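Local atomic coordinates of RagB/SusD family nutrient uptake outer membrane protein (Bacteroides thetaiotaomicron, PDB entry 7KV2), a protein that probably binds beta-glucan at the cell surface of a gut bacterium, as a SusD-family outer membrane protein that serves nutrient uptake. Residues Leu81-Asp86 with Leu96-Glu101; Met77-Trp82 with Trp465-Thr470; Gly461-Asp466 with Ala474-Pro479; Asn68-Met73 with Trp159-Asn164. All blocks are in the same frame, centred on the assembly; numbering follows the deposited sequence.

Contact 1: Leu81-Asp86 with Leu96-Glu101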
# COMPACT_ATOMS: atom_id res chain seq x y z
N LEU A 81 -9.03 -10.05 -5.30
CA LEU A 81 -10.05 -9.08 -5.73
C LEU A 81 -10.32 -9.27 -7.20
O LEU A 81 -9.38 -9.76 -7.93
CB LEU A 81 -9.54 -7.65 -5.50
CG LEU A 81 -8.98 -7.32 -4.12
CD1 LEU A 81 -8.47 -5.88 -4.11
CD2 LEU A 81 -10.04 -7.50 -3.04
N TRP A 82 -11.45 -8.79 -7.67
CA TRP A 82 -11.65 -8.52 -9.10
C TRP A 82 -11.34 -7.03 -9.38
O TRP A 82 -10.77 -6.32 -8.49
CB TRP A 82 -13.07 -8.93 -9.52
CG TRP A 82 -13.34 -10.39 -9.35
CD1 TRP A 82 -14.36 -10.94 -8.62
CD2 TRP A 82 -12.63 -11.50 -9.94
NE1 TRP A 82 -14.33 -12.31 -8.69
CE2 TRP A 82 -13.30 -12.68 -9.54
CE3 TRP A 82 -11.55 -11.62 -10.83
CZ2 TRP A 82 -12.86 -13.96 -9.92
CZ3 TRP A 82 -11.15 -12.89 -11.24
CH2 TRP A 82 -11.77 -14.04 -10.75
N VAL A 83 -11.63 -6.56 -10.59
CA VAL A 83 -11.31 -5.17 -10.99
C VAL A 83 -12.58 -4.33 -10.95
O VAL A 83 -12.55 -3.23 -10.38
CB VAL A 83 -10.59 -5.14 -12.35
CG1 VAL A 83 -10.27 -3.71 -12.73
CG2 VAL A 83 -9.33 -5.99 -12.33
N GLY A 84 -13.67 -4.85 -11.51
CA GLY A 84 -15.00 -4.23 -11.43
C GLY A 84 -15.15 -3.02 -12.35
O GLY A 84 -14.49 -2.97 -13.39
N GLY A 85 -15.98 -2.05 -11.92
CA GLY A 85 -16.41 -0.92 -12.76
C GLY A 85 -17.53 -1.33 -13.69
O GLY A 85 -18.10 -2.46 -13.52
N ASP A 86 -17.88 -0.46 -14.62
CA ASP A 86 -19.00 -0.70 -15.55
C ASP A 86 -18.70 -1.95 -16.38
O ASP A 86 -19.64 -2.66 -16.69
CB ASP A 86 -19.24 0.50 -16.47
CG ASP A 86 -20.59 0.47 -17.16
OD1 ASP A 86 -21.58 0.21 -16.46
OD2 ASP A 86 -20.62 0.75 -18.40
N LEU A 96 -6.34 -4.46 -17.96
CA LEU A 96 -5.19 -5.00 -18.71
C LEU A 96 -4.10 -5.50 -17.76
O LEU A 96 -3.61 -6.63 -17.95
CB LEU A 96 -4.68 -3.95 -19.69
CG LEU A 96 -5.66 -3.46 -20.74
CD1 LEU A 96 -4.94 -2.44 -21.63
CD2 LEU A 96 -6.20 -4.59 -21.59
N MET A 97 -3.71 -4.72 -16.75
CA MET A 97 -2.68 -5.15 -15.79
C MET A 97 -3.10 -6.47 -15.13
O MET A 97 -2.25 -7.33 -14.87
CB MET A 97 -2.51 -4.10 -14.69
CG MET A 97 -1.88 -2.84 -15.17
SD MET A 97 -2.16 -1.46 -13.99
CE MET A 97 -1.30 -2.10 -12.55
N MET A 98 -4.37 -6.57 -14.75
CA MET A 98 -4.89 -7.73 -14.00
C MET A 98 -4.72 -8.99 -14.86
O MET A 98 -4.38 -10.05 -14.31
CB MET A 98 -6.36 -7.51 -13.64
CG MET A 98 -7.03 -8.72 -13.07
SD MET A 98 -7.82 -9.76 -14.33
CE MET A 98 -9.06 -10.66 -13.41
N ASN A 99 -4.95 -8.88 -16.17
CA ASN A 99 -4.87 -10.01 -17.12
C ASN A 99 -3.49 -10.09 -17.79
O ASN A 99 -3.38 -10.78 -18.82
CB ASN A 99 -6.02 -9.91 -18.12
CG ASN A 99 -6.29 -11.21 -18.82
OD1 ASN A 99 -6.07 -12.27 -18.24
ND2 ASN A 99 -6.71 -11.13 -20.08
N PHE A 100 -2.47 -9.44 -17.24
CA PHE A 100 -1.04 -9.50 -17.69
C PHE A 100 -0.94 -9.15 -19.19
O PHE A 100 -0.11 -9.77 -19.87
CB PHE A 100 -0.45 -10.88 -17.37
CG PHE A 100 -0.74 -11.34 -15.97
CD1 PHE A 100 -0.52 -10.48 -14.89
CD2 PHE A 100 -1.29 -12.58 -15.71
CE1 PHE A 100 -0.83 -10.87 -13.60
CE2 PHE A 100 -1.61 -12.97 -14.41
CZ PHE A 100 -1.38 -12.11 -13.36
N GLU A 101 -1.72 -8.17 -19.65
CA GLU A 101 -1.75 -7.71 -21.07
C GLU A 101 -1.69 -6.16 -21.12
O GLU A 101 -2.28 -5.54 -22.03
CB GLU A 101 -2.97 -8.33 -21.75
CG GLU A 101 -4.32 -7.90 -21.21
CD GLU A 101 -5.50 -8.38 -22.03
OE1 GLU A 101 -5.38 -8.35 -23.27
OE2 GLU A 101 -6.56 -8.72 -21.45
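At the Schellman-capped end of helix 92-98, Met98 turns its side chain onto Trp82 and Val83 of the loop that precedes the helix, a compact example of how a short helix is fastened to its own lead-in chain. Two apolar contacts do the work. The CG2 branch of Val83 lies 3.6 Å from Met98 CB and equally near Met98 CG, so it rests against the root of the methionine. Farther out, the thioether carries its methyl to the indole: Met98 CE reaches Trp82 CE3 at 3.7 Å, with CZ3 just as close. The methyl arrives at the rim of the six-membered ring, in its plane, and not over a face. Met98 has CG anti to its backbone N (chi1 171°) and bends at chi2 (-90°), which brings CE round to the indole while CB and CG stay beside the valine. The cap itself lies just beyond, where Glu101 N donates to Leu96 O at 3.0 Å and Phe100, with positive phi, turns the chain back. One face of the Phe100 ring lies over Met98 O, an atom that accepts a hydrogen bond from Arg485 NH2. All three touching residues are buried. Around them, Trp82 stacks edge-to-face with Tyr484, and Val83 also touches Trp94 and His95 on helix 92-98, while backbone hydrogen bonds from Trp82 to Pro323 and from Val83 to Cys322 tie the loop to the chain there.

Contact 2: Met77-Trp82 with Trp465-Thr470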
# COMPACT_ATOMS: atom_id res chain seq x y z
N MET A 77 -3.54 -7.42 -9.55
CA MET A 77 -2.70 -8.39 -10.31
C MET A 77 -2.54 -9.71 -9.55
O MET A 77 -1.91 -10.70 -10.09
CB MET A 77 -1.34 -7.79 -10.68
CG MET A 77 -1.51 -6.53 -11.49
SD MET A 77 0.05 -5.96 -12.27
CE MET A 77 0.79 -5.05 -10.91
N ALA A 78 -3.13 -9.81 -8.35
CA ALA A 78 -3.01 -11.06 -7.56
C ALA A 78 -4.31 -11.88 -7.67
O ALA A 78 -4.96 -11.89 -8.74
CB ALA A 78 -2.64 -10.71 -6.13
N ASP A 79 -4.75 -12.50 -6.57
CA ASP A 79 -5.76 -13.59 -6.58
C ASP A 79 -6.86 -13.32 -5.54
O ASP A 79 -7.54 -14.29 -5.15
CB ASP A 79 -5.08 -14.95 -6.36
CG ASP A 79 -4.26 -15.07 -5.10
OD1 ASP A 79 -3.73 -14.04 -4.64
OD2 ASP A 79 -4.04 -16.21 -4.64
N ASP A 80 -7.08 -12.06 -5.14
CA ASP A 80 -7.98 -11.80 -3.96
C ASP A 80 -9.19 -10.96 -4.34
O ASP A 80 -10.27 -11.15 -3.72
CB ASP A 80 -7.21 -11.09 -2.84
CG ASP A 80 -6.18 -11.97 -2.17
OD1 ASP A 80 -6.35 -13.20 -2.20
OD2 ASP A 80 -5.20 -11.41 -1.69
N LEU A 81 -9.03 -10.05 -5.30
CA LEU A 81 -10.05 -9.08 -5.73
C LEU A 81 -10.32 -9.27 -7.20
O LEU A 81 -9.38 -9.76 -7.93
CB LEU A 81 -9.54 -7.65 -5.50
CG LEU A 81 -8.98 -7.32 -4.12
CD1 LEU A 81 -8.47 -5.88 -4.11
CD2 LEU A 81 -10.04 -7.50 -3.04
N TRP A 82 -11.45 -8.79 -7.67
CA TRP A 82 -11.65 -8.52 -9.10
C TRP A 82 -11.34 -7.03 -9.38
O TRP A 82 -10.77 -6.32 -8.49
CB TRP A 82 -13.07 -8.93 -9.52
CG TRP A 82 -13.34 -10.39 -9.35
CD1 TRP A 82 -14.36 -10.94 -8.62
CD2 TRP A 82 -12.63 -11.50 -9.94
NE1 TRP A 82 -14.33 -12.31 -8.69
CE2 TRP A 82 -13.30 -12.68 -9.54
CE3 TRP A 82 -11.55 -11.62 -10.83
CZ2 TRP A 82 -12.86 -13.96 -9.92
CZ3 TRP A 82 -11.15 -12.89 -11.24
CH2 TRP A 82 -11.77 -14.04 -10.75
N TRP A 465 3.38 -8.91 -4.67
CA TRP A 465 4.85 -8.92 -4.42
C TRP A 465 5.25 -10.22 -3.70
O TRP A 465 6.33 -10.77 -4.04
CB TRP A 465 5.30 -7.66 -3.69
CG TRP A 465 4.73 -6.42 -4.30
CD1 TRP A 465 3.87 -5.55 -3.68
CD2 TRP A 465 4.77 -6.03 -5.67
NE1 TRP A 465 3.43 -4.61 -4.56
CE2 TRP A 465 4.01 -4.84 -5.78
CE3 TRP A 465 5.49 -6.48 -6.80
CZ2 TRP A 465 3.88 -4.16 -6.98
CZ3 TRP A 465 5.35 -5.80 -7.99
CH2 TRP A 465 4.55 -4.66 -8.08
N ASP A 466 4.45 -10.71 -2.74
CA ASP A 466 4.77 -11.98 -2.03
C ASP A 466 4.79 -13.16 -3.04
O ASP A 466 5.70 -14.02 -2.95
CB ASP A 466 3.82 -12.22 -0.84
CG ASP A 466 4.03 -11.24 0.31
OD1 ASP A 466 5.14 -10.64 0.41
OD2 ASP A 466 3.05 -11.04 1.08
N LEU A 467 3.82 -13.24 -3.95
CA LEU A 467 3.76 -14.32 -4.96
C LEU A 467 5.01 -14.27 -5.83
O LEU A 467 5.61 -15.35 -6.08
CB LEU A 467 2.51 -14.17 -5.84
CG LEU A 467 1.23 -14.61 -5.16
CD1 LEU A 467 0.02 -14.20 -5.96
CD2 LEU A 467 1.25 -16.11 -4.82
N ILE A 468 5.38 -13.09 -6.28
CA ILE A 468 6.51 -12.96 -7.25
C ILE A 468 7.79 -13.37 -6.50
O ILE A 468 8.50 -14.21 -7.03
CB ILE A 468 6.60 -11.57 -7.87
CG1 ILE A 468 5.43 -11.29 -8.81
CG2 ILE A 468 7.94 -11.41 -8.58
CD1 ILE A 468 5.36 -9.89 -9.34
N ARG A 469 8.06 -12.80 -5.31
CA ARG A 469 9.38 -12.94 -4.63
C ARG A 469 9.59 -14.38 -4.13
O ARG A 469 10.78 -14.75 -3.94
CB ARG A 469 9.55 -11.96 -3.47
CG ARG A 469 8.72 -12.29 -2.23
CD ARG A 469 8.74 -11.13 -1.25
NE ARG A 469 7.89 -11.41 -0.10
CZ ARG A 469 8.16 -12.31 0.85
NH1 ARG A 469 9.29 -12.99 0.85
NH2 ARG A 469 7.32 -12.52 1.85
N THR A 470 8.52 -15.14 -3.90
CA THR A 470 8.59 -16.54 -3.38
C THR A 470 8.54 -17.56 -4.52
O THR A 470 8.56 -18.75 -4.22
CB THR A 470 7.45 -16.81 -2.38
OG1 THR A 470 6.20 -16.67 -3.06
CG2 THR A 470 7.54 -15.90 -1.19
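Leu467, on helix 463-469 of the helical SusD fold, points its side chain at Ala78 and Asp79 in the loop that follows helix 70-75. The contact joins parts of the chain nearly four hundred residues apart, one in each of the two family regions. The leucine sets CG anti to its own carbonyl carbon (chi1 -76°) and extends at chi2 (169°), an outstretched shape that carries CD1 to the loop. There the methyl lies 4.4 Å from Ala78 CB, a loose apolar touch. Asp79 presents a different surface: its CG sits between the backbone N and the carbonyl carbon (chi1 56°), and its side chain crosses that of the leucine at a slant, with OD1 turned to the methyl. The charge is answered elsewhere, for Asp79 OD2 forms a salt bridge with Arg463 on the same helix as Leu467. The methyl thus flanks OD1 while OD2 holds an arginine one helical turn back. Val476 and Leu477 also touch Leu467 from the next helix and its trailing loop. Within the helix, Arg469 grips Asp466 side-on, and NE and NH2 both donate to the single atom OD1 from the same face of the carboxylate; NE makes the shorter bond, at 2.9 Å. Across the contact, Asp79 OD1 and Leu467 CD1 are the closest atoms, 4.0 Å apart.

Contact 3: Gly461-Asp466 with Ala474-Pro479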
# COMPACT_ATOMS: atom_id res chain seq x y z
N GLY A 461 -1.90 -4.30 -0.61
CA GLY A 461 -0.78 -4.16 -1.58
C GLY A 461 0.42 -5.04 -1.25
O GLY A 461 1.59 -4.60 -1.53
N LYS A 462 0.21 -6.23 -0.70
CA LYS A 462 1.31 -7.17 -0.30
C LYS A 462 1.34 -8.42 -1.19
O LYS A 462 2.45 -8.86 -1.58
CB LYS A 462 1.15 -7.63 1.15
CG LYS A 462 0.93 -6.48 2.13
CD LYS A 462 2.12 -5.57 2.27
CE LYS A 462 1.80 -4.36 3.16
NZ LYS A 462 2.97 -3.52 3.48
N ARG A 463 0.18 -8.97 -1.54
CA ARG A 463 0.05 -10.36 -2.06
C ARG A 463 0.81 -10.52 -3.40
O ARG A 463 1.49 -11.57 -3.60
CB ARG A 463 -1.44 -10.70 -2.20
CG ARG A 463 -1.74 -12.05 -2.85
CD ARG A 463 -1.17 -13.22 -2.05
NE ARG A 463 -1.72 -14.46 -2.60
CZ ARG A 463 -1.27 -15.68 -2.32
NH1 ARG A 463 -0.26 -15.87 -1.50
NH2 ARG A 463 -1.86 -16.72 -2.86
N TYR A 464 0.67 -9.57 -4.31
CA TYR A 464 1.28 -9.70 -5.65
C TYR A 464 2.79 -9.81 -5.47
O TYR A 464 3.37 -10.77 -6.02
CB TYR A 464 0.93 -8.53 -6.54
CG TYR A 464 1.39 -8.67 -7.98
CD1 TYR A 464 1.10 -9.81 -8.73
CD2 TYR A 464 2.13 -7.67 -8.59
CE1 TYR A 464 1.45 -9.89 -10.06
CE2 TYR A 464 2.52 -7.76 -9.92
CZ TYR A 464 2.18 -8.88 -10.66
OH TYR A 464 2.53 -8.98 -11.98
N TRP A 465 3.38 -8.91 -4.67
CA TRP A 465 4.85 -8.92 -4.42
C TRP A 465 5.25 -10.22 -3.70
O TRP A 465 6.33 -10.77 -4.04
CB TRP A 465 5.30 -7.66 -3.69
CG TRP A 465 4.73 -6.42 -4.30
CD1 TRP A 465 3.87 -5.55 -3.68
CD2 TRP A 465 4.77 -6.03 -5.67
NE1 TRP A 465 3.43 -4.61 -4.56
CE2 TRP A 465 4.01 -4.84 -5.78
CE3 TRP A 465 5.49 -6.48 -6.80
CZ2 TRP A 465 3.88 -4.16 -6.98
CZ3 TRP A 465 5.35 -5.80 -7.99
CH2 TRP A 465 4.55 -4.66 -8.08
N ASP A 466 4.45 -10.71 -2.74
CA ASP A 466 4.77 -11.98 -2.03
C ASP A 466 4.79 -13.16 -3.04
O ASP A 466 5.70 -14.02 -2.95
CB ASP A 466 3.82 -12.22 -0.84
CG ASP A 466 4.03 -11.24 0.31
OD1 ASP A 466 5.14 -10.64 0.41
OD2 ASP A 466 3.05 -11.04 1.08
N ALA A 474 3.75 -17.78 -10.99
CA ALA A 474 3.50 -18.62 -12.20
C ALA A 474 2.48 -19.71 -11.91
O ALA A 474 1.67 -20.00 -12.79
CB ALA A 474 4.78 -19.27 -12.71
N SER A 475 2.52 -20.35 -10.75
CA SER A 475 1.58 -21.47 -10.48
C SER A 475 0.24 -20.96 -9.91
O SER A 475 -0.78 -21.67 -10.09
CB SER A 475 2.25 -22.50 -9.65
OG SER A 475 2.62 -21.96 -8.41
N VAL A 476 0.19 -19.78 -9.26
CA VAL A 476 -1.06 -19.30 -8.60
C VAL A 476 -1.88 -18.45 -9.57
O VAL A 476 -3.12 -18.64 -9.63
CB VAL A 476 -0.72 -18.55 -7.30
CG1 VAL A 476 -1.94 -17.87 -6.70
CG2 VAL A 476 -0.07 -19.49 -6.30
N LEU A 477 -1.24 -17.59 -10.33
CA LEU A 477 -1.95 -16.58 -11.16
C LEU A 477 -2.19 -17.13 -12.58
O LEU A 477 -1.58 -16.62 -13.55
CB LEU A 477 -1.13 -15.28 -11.15
CG LEU A 477 -0.80 -14.73 -9.75
CD1 LEU A 477 0.08 -13.48 -9.86
CD2 LEU A 477 -2.08 -14.39 -8.99
N VAL A 478 -3.17 -18.03 -12.68
CA VAL A 478 -3.54 -18.79 -13.91
C VAL A 478 -4.97 -18.45 -14.30
O VAL A 478 -5.70 -17.84 -13.50
CB VAL A 478 -3.34 -20.31 -13.70
CG1 VAL A 478 -1.90 -20.64 -13.40
CG2 VAL A 478 -4.25 -20.89 -12.62
N PRO A 479 -5.42 -18.82 -15.53
CA PRO A 479 -6.79 -18.51 -15.95
C PRO A 479 -7.82 -19.06 -14.96
O PRO A 479 -7.64 -20.15 -14.42
CB PRO A 479 -6.86 -19.12 -17.36
CG PRO A 479 -5.42 -19.03 -17.83
CD PRO A 479 -4.62 -19.44 -16.61
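Tyr464 and Leu477 form the tighter half of a contact between two consecutive short helices of the SusD fold, in which helix 463-469 is met by the end of helix 473-476 a few residues later in the chain. Leu477 CD1 comes to the edge of the phenol, in the plane of the ring, 3.8 Å from Tyr464 CE1 and slightly farther from CD1; the two side chains cross at about a right angle. Leu477 is the first residue beyond its helix and the centre of an inverse gamma turn, and from this bend its side chain points back at helix 463-469. Both residues are buried. The ring is fixed at its far end too, since Tyr464 OH is hydrogen-bonded to Trp489 NE1, while Leu477 shares a backbone hydrogen bond with the same tryptophan. The other half is looser and nearer to solvent. Val476 is partly exposed, and it meets Arg463 from the opposite direction through a single pair of atoms, the guanidinium standing oblique to the methyl. The arginine chain first runs away from its own N (chi1 175°), then kinks at chi2 (61°) to bring NH2 to the valine. With Asp79 as the polar partner of that nitrogen, the valine adds an apolar flank. That flank is made by Val476 CG1, 4.0 Å from Arg463 NH2.

Contact 4: Asn68-Met73 with Trp159-Asn164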
# COMPACT_ATOMS: atom_id res chain seq x y z
N ASN A 68 -4.93 5.89 -9.29
CA ASN A 68 -3.91 4.82 -9.20
C ASN A 68 -3.61 4.51 -7.72
O ASN A 68 -2.46 4.49 -7.30
CB ASN A 68 -2.60 5.20 -9.89
CG ASN A 68 -2.59 5.38 -11.41
OD1 ASN A 68 -1.53 5.75 -11.92
ND2 ASN A 68 -3.70 5.18 -12.11
N PRO A 69 -4.63 4.20 -6.87
CA PRO A 69 -4.38 3.89 -5.47
C PRO A 69 -3.36 2.75 -5.37
O PRO A 69 -3.53 1.65 -5.97
CB PRO A 69 -5.79 3.51 -4.92
CG PRO A 69 -6.56 3.11 -6.13
CD PRO A 69 -6.03 3.98 -7.25
N VAL A 70 -2.28 3.00 -4.64
CA VAL A 70 -1.03 2.21 -4.79
C VAL A 70 -1.24 0.77 -4.32
O VAL A 70 -0.70 -0.13 -4.90
CB VAL A 70 0.15 2.92 -4.13
CG1 VAL A 70 -0.01 3.10 -2.61
CG2 VAL A 70 1.44 2.18 -4.44
N ASN A 71 -2.02 0.54 -3.26
CA ASN A 71 -2.36 -0.81 -2.82
C ASN A 71 -3.11 -1.55 -3.93
O ASN A 71 -2.79 -2.70 -4.13
CB ASN A 71 -3.15 -0.79 -1.49
CG ASN A 71 -4.38 0.10 -1.45
OD1 ASN A 71 -4.40 1.19 -2.03
ND2 ASN A 71 -5.47 -0.37 -0.82
N LEU A 72 -4.17 -0.98 -4.49
CA LEU A 72 -5.04 -1.72 -5.42
C LEU A 72 -4.24 -1.98 -6.70
O LEU A 72 -4.53 -3.01 -7.36
CB LEU A 72 -6.31 -0.96 -5.79
CG LEU A 72 -7.30 -0.60 -4.68
CD1 LEU A 72 -8.58 -0.02 -5.27
CD2 LEU A 72 -7.59 -1.79 -3.85
N MET A 73 -3.33 -1.07 -7.06
CA MET A 73 -2.59 -1.25 -8.33
C MET A 73 -1.83 -2.59 -8.32
O MET A 73 -1.73 -3.23 -9.43
CB MET A 73 -1.66 -0.08 -8.66
CG MET A 73 -2.36 1.24 -8.98
SD MET A 73 -3.63 1.18 -10.26
CE MET A 73 -5.08 0.71 -9.32
N TRP A 159 10.31 1.08 -8.66
CA TRP A 159 11.16 -0.13 -8.67
C TRP A 159 10.27 -1.37 -8.77
O TRP A 159 10.49 -2.26 -9.65
CB TRP A 159 12.07 -0.15 -7.46
CG TRP A 159 12.95 -1.36 -7.30
CD1 TRP A 159 13.95 -1.76 -8.15
CD2 TRP A 159 12.94 -2.31 -6.23
NE1 TRP A 159 14.56 -2.88 -7.67
CE2 TRP A 159 13.93 -3.27 -6.50
CE3 TRP A 159 12.15 -2.47 -5.08
CZ2 TRP A 159 14.19 -4.33 -5.65
CZ3 TRP A 159 12.40 -3.52 -4.23
CH2 TRP A 159 13.43 -4.43 -4.50
N LYS A 160 9.26 -1.46 -7.89
CA LYS A 160 8.38 -2.64 -7.87
C LYS A 160 7.57 -2.71 -9.16
O LYS A 160 7.49 -3.81 -9.70
CB LYS A 160 7.49 -2.66 -6.62
CG LYS A 160 8.24 -3.17 -5.40
CD LYS A 160 7.34 -3.62 -4.29
CE LYS A 160 8.06 -4.52 -3.33
NZ LYS A 160 7.13 -5.01 -2.30
N PHE A 161 6.89 -1.65 -9.58
CA PHE A 161 5.91 -1.74 -10.68
C PHE A 161 6.65 -1.80 -12.03
O PHE A 161 6.15 -2.50 -12.89
CB PHE A 161 4.89 -0.62 -10.67
CG PHE A 161 3.80 -0.81 -9.63
CD1 PHE A 161 2.68 -1.59 -9.89
CD2 PHE A 161 3.89 -0.19 -8.39
CE1 PHE A 161 1.68 -1.78 -8.93
CE2 PHE A 161 2.88 -0.35 -7.43
CZ PHE A 161 1.78 -1.13 -7.70
N TRP A 162 7.76 -1.08 -12.18
CA TRP A 162 8.40 -0.96 -13.53
C TRP A 162 9.86 -1.46 -13.56
O TRP A 162 10.31 -1.82 -14.67
CB TRP A 162 8.31 0.47 -14.02
CG TRP A 162 6.96 0.90 -14.48
CD1 TRP A 162 6.38 0.64 -15.68
CD2 TRP A 162 6.02 1.69 -13.74
NE1 TRP A 162 5.16 1.23 -15.75
CE2 TRP A 162 4.91 1.88 -14.57
CE3 TRP A 162 6.00 2.23 -12.44
CZ2 TRP A 162 3.81 2.65 -14.19
CZ3 TRP A 162 4.93 3.01 -12.07
CH2 TRP A 162 3.83 3.17 -12.91
N GLY A 163 10.58 -1.45 -12.43
CA GLY A 163 11.88 -2.12 -12.24
C GLY A 163 13.06 -1.30 -12.80
O GLY A 163 13.87 -0.81 -11.99
N ASN A 164 13.17 -1.22 -14.13
CA ASN A 164 14.33 -0.60 -14.85
C ASN A 164 13.98 0.84 -15.22
O ASN A 164 13.40 1.04 -16.30
CB ASN A 164 14.68 -1.42 -16.11
CG ASN A 164 14.83 -2.90 -15.85
OD1 ASN A 164 15.75 -3.35 -15.20
ND2 ASN A 164 13.91 -3.68 -16.37
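Phe161, in the last turn of helix 137-162, drives its ring edge-on into the first turn of helix 70-75, where Val70 and Met73 receive it. It is a case of an aromatic side chain bridging two helices of the tetratricopeptide-like SusD fold whose backbones stay apart, with 8.8 Å between Met73 CA and Phe161 CA. Starting from the backbone, Phe161 CB lies over one face of the neighbouring Trp162 indole, 3.5 Å above its plane and offset toward the rim. CG stands anti to the carbonyl carbon (chi1 -78°), which directs the ring across to the other helix. On one flank CE2 comes to Val70 CG2 at 4.2 Å, the looser touch, and the two side chains cross at about a right angle. On the other, CE1 meets the backbone of Met73, 3.7 Å from its carbonyl carbon C and as near to its O, which lies in the plane of the ring. At the tip, CZ packs against Met73 CB at 3.7 Å and approaches Val70 O at 3.9 Å. Trp465 adds an edge-to-face ring contact from helix 463-469. An alanine here would lose the whole ring, which would probably open a gap between the two helices and leave Val70, Met73 and Trp465 without their common partner. The chemistry is that of an aromatic rim, whose slightly positive hydrogens probably suit the two carbonyl oxygens, while the methyl and methylene groups gain from burial; the fit is therefore probably one of shape and weak CH...O attraction more than of any strong bond.

Overall arrangement
All four contacts are largely buried, and their centres lie at different distances from the centre of the chain: about 9 Å for contact 4, 13 Å for contact 2, 16 Å for contact 3 and 18 Å for contact 1. Contacts 2, 3 and 4 each include one partly exposed residue, Asp79, Val476 and Val70, whereas those of contact 1 are all buried. Contacts 2 and 3 share helix 463-469 and nearly coincide, joined by an ion pair. Contact 1 begins on the same loop as contact 2 but relies on methionine, valine and indole. Contact 4 is aromatic, and its Phe161 meets Trp465, tying it to contacts 2 and 3. Contact 2 alone pairs segments from the two family regions.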